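Local coordinates for ABC transporter substrate-binding protein-branched chain amino acid transport (Streptococcus pneumoniae, PDB 4GNR) that binds branched-chain amino acids, here isoleucine, in the cleft between its two lobes and probably delivers them to an ABC importer, at residues Tyr249-Phe254 against Ala335-Met340. Residues are numbered along the deposited sequence; the frame is centred on the assembly and turned at random.
Sequences YFISGF and AYMMTM
Phe250 and Met338 face each other as a hydrogen-bonded pair where strand 248-252 meets strand 335-341, an antiparallel join near one edge of the mixed sheet in one lobe of this periplasmic-binding-protein fold. Phe250 N donates a hydrogen bond to Met338 O, and Met338 N returns a nearly straight bond to Phe250 O (2.8 Å, 176° at the hydrogen). Ser252 and Tyr336, two residues further along strand 248-252 and two back along strand 335-341, repeat the reciprocal pair, and Ile251 O reaches Asn232 ND2. Met338 can be followed outward from the sheet. Its CB lies over one face of the Phe250 ring, offset toward the rim, a CH-pi contact 4.0 Å from the centroid. CG, turned anti to its own carbonyl carbon (chi1 -49°), sits beside Phe250 O and also packs against Ser252 CB (3.7 Å) and Phe250 CE2. The chain then bends at chi2 and chi3: SD stays 3.9 Å from Ser252 CB, and CE ends 3.7 Å from Phe254 O. Met340 CE meets the same Phe250 ring differently, at its edge, 3.8 Å from CE1. Ser252 OG, on this side too, hydrogen-bonds to Asn232 OD1. On the opposite face of the sheet, Ile251 and Met337 point toward helix 126-139, touching Ile133 and Tyr136 respectively. Met337 CG is anti to the backbone N (chi1 -175°), and the bent chain beyond it brings SD to 3.4 Å from Phe250 C, over the neighbouring strand's backbone, while CE touches Ile251 CG1. Beside them, Tyr249 and Thr339 point the same way, with Tyr249 CE2 3.4 Å from Thr339 OG1.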
loop_
_atom_site.group_PDB
_atom_site.type_symbol
_atom_site.label_atom_id
_atom_site.label_comp_id
_atom_site.label_asym_id
_atom_site.label_seq_id
_atom_site.Cartn_x
_atom_site.Cartn_y
_atom_site.Cartn_z
ATOM N N TYR A 249 1.750 13.595 -8.969
ATOM C CA TYR A 249 2.469 12.405 -9.422
ATOM C C TYR A 249 2.648 11.497 -8.229
ATOM O O TYR A 249 2.962 11.990 -7.147
ATOM C CB TYR A 249 3.839 12.784 -9.988
ATOM C CG TYR A 249 3.733 13.720 -11.169
ATOM C CD1 TYR A 249 3.595 15.094 -10.970
ATOM C CD2 TYR A 249 3.752 13.241 -12.466
ATOM C CE1 TYR A 249 3.448 15.969 -12.030
ATOM C CE2 TYR A 249 3.636 14.100 -13.547
ATOM C CZ TYR A 249 3.485 15.466 -13.325
ATOM O OH TYR A 249 3.357 16.343 -14.392
ATOM N N PHE A 250 2.455 10.195 -8.392
ATOM C CA PHE A 250 2.670 9.292 -7.250
ATOM C C PHE A 250 2.932 7.861 -7.701
ATOM O O PHE A 250 2.539 7.424 -8.785
ATOM C CB PHE A 250 1.487 9.316 -6.245
ATOM C CG PHE A 250 0.148 8.989 -6.857
ATOM C CD1 PHE A 250 -0.644 9.998 -7.382
ATOM C CD2 PHE A 250 -0.341 7.688 -6.891
ATOM C CE1 PHE A 250 -1.870 9.721 -7.936
ATOM C CE2 PHE A 250 -1.573 7.407 -7.451
ATOM C CZ PHE A 250 -2.337 8.427 -7.976
ATOM N N ILE A 251 3.586 7.123 -6.813
ATOM C CA ILE A 251 3.914 5.738 -7.059
ATOM C C ILE A 251 2.720 4.824 -6.836
ATOM O O ILE A 251 1.963 4.981 -5.871
ATOM C CB ILE A 251 5.058 5.281 -6.120
ATOM C CG1 ILE A 251 6.311 6.076 -6.458
ATOM C CG2 ILE A 251 5.303 3.780 -6.242
ATOM C CD1 ILE A 251 7.515 5.720 -5.664
ATOM N N SER A 252 2.562 3.855 -7.742
ATOM C CA SER A 252 1.528 2.846 -7.613
ATOM C C SER A 252 2.098 1.493 -8.023
ATOM O O SER A 252 3.045 1.387 -8.776
ATOM C CB SER A 252 0.314 3.166 -8.467
ATOM O OG SER A 252 -0.704 2.220 -8.260
ATOM N N GLY A 253 1.447 0.433 -7.580
ATOM C CA GLY A 253 1.827 -0.937 -7.937
ATOM C C GLY A 253 0.835 -1.612 -8.854
ATOM O O GLY A 253 0.925 -2.807 -9.049
ATOM N N PHE A 254 -0.066 -0.834 -9.440
ATOM C CA PHE A 254 -1.117 -1.350 -10.314
ATOM C C PHE A 254 -1.534 -0.269 -11.304
ATOM O O PHE A 254 -1.779 0.868 -10.915
ATOM C CB PHE A 254 -2.357 -1.774 -9.469
ATOM C CG PHE A 254 -3.498 -2.401 -10.285
ATOM C CD1 PHE A 254 -3.321 -3.639 -10.862
ATOM C CD2 PHE A 254 -4.721 -1.790 -10.446
ATOM C CE1 PHE A 254 -4.309 -4.249 -11.609
ATOM C CE2 PHE A 254 -5.727 -2.416 -11.189
ATOM C CZ PHE A 254 -5.492 -3.643 -11.782
ATOM N N ALA A 335 6.598 -1.137 -10.438
ATOM C CA ALA A 335 6.113 0.142 -9.943
ATOM C C ALA A 335 5.854 1.064 -11.130
ATOM O O ALA A 335 6.502 0.987 -12.172
ATOM C CB ALA A 335 7.108 0.783 -8.985
ATOM N N TYR A 336 4.892 1.946 -10.921
ATOM C CA TYR A 336 4.499 2.951 -11.872
ATOM C C TYR A 336 4.469 4.314 -11.217
ATOM O O TYR A 336 4.182 4.443 -10.025
ATOM C CB TYR A 336 3.046 2.711 -12.357
ATOM C CG TYR A 336 2.825 1.333 -12.930
ATOM C CD1 TYR A 336 2.434 0.292 -12.111
ATOM C CD2 TYR A 336 3.006 1.061 -14.280
ATOM C CE1 TYR A 336 2.238 -0.982 -12.587
ATOM C CE2 TYR A 336 2.816 -0.222 -14.776
ATOM C CZ TYR A 336 2.422 -1.236 -13.915
ATOM O OH TYR A 336 2.199 -2.525 -14.357
ATOM N N MET A 337 4.838 5.342 -11.977
ATOM C CA MET A 337 4.648 6.725 -11.538
ATOM C C MET A 337 3.394 7.164 -12.310
ATOM O O MET A 337 3.365 7.143 -13.551
ATOM C CB MET A 337 5.804 7.644 -11.847
ATOM C CG MET A 337 5.585 9.032 -11.243
ATOM S SD MET A 337 5.610 9.109 -9.434
ATOM C CE MET A 337 7.384 8.964 -9.111
ATOM N N MET A 338 2.358 7.525 -11.566
ATOM C CA MET A 338 1.079 7.955 -12.102
ATOM C C MET A 338 1.066 9.474 -12.251
ATOM O O MET A 338 1.551 10.181 -11.389
ATOM C CB MET A 338 -0.060 7.560 -11.127
ATOM C CG MET A 338 -0.002 6.122 -10.656
ATOM S SD MET A 338 -0.309 4.918 -11.946
ATOM C CE MET A 338 -2.003 4.476 -11.599
ATOM N N THR A 339 0.509 9.951 -13.363
ATOM C CA THR A 339 0.309 11.376 -13.642
ATOM C C THR A 339 -1.201 11.635 -13.481
ATOM O O THR A 339 -2.016 11.024 -14.182
ATOM C CB THR A 339 0.691 11.736 -15.076
ATOM O OG1 THR A 339 2.097 11.546 -15.253
ATOM C CG2 THR A 339 0.348 13.214 -15.388
ATOM N N MET A 340 -1.546 12.547 -12.578
ATOM C CA MET A 340 -2.928 12.882 -12.283
ATOM C C MET A 340 -3.257 14.350 -12.528
ATOM O O MET A 340 -2.529 15.244 -12.093
ATOM C CB MET A 340 -3.243 12.523 -10.810
ATOM C CG MET A 340 -4.584 13.054 -10.284
ATOM S SD MET A 340 -4.942 12.583 -8.569
ATOM C CE MET A 340 -5.384 10.855 -8.771
#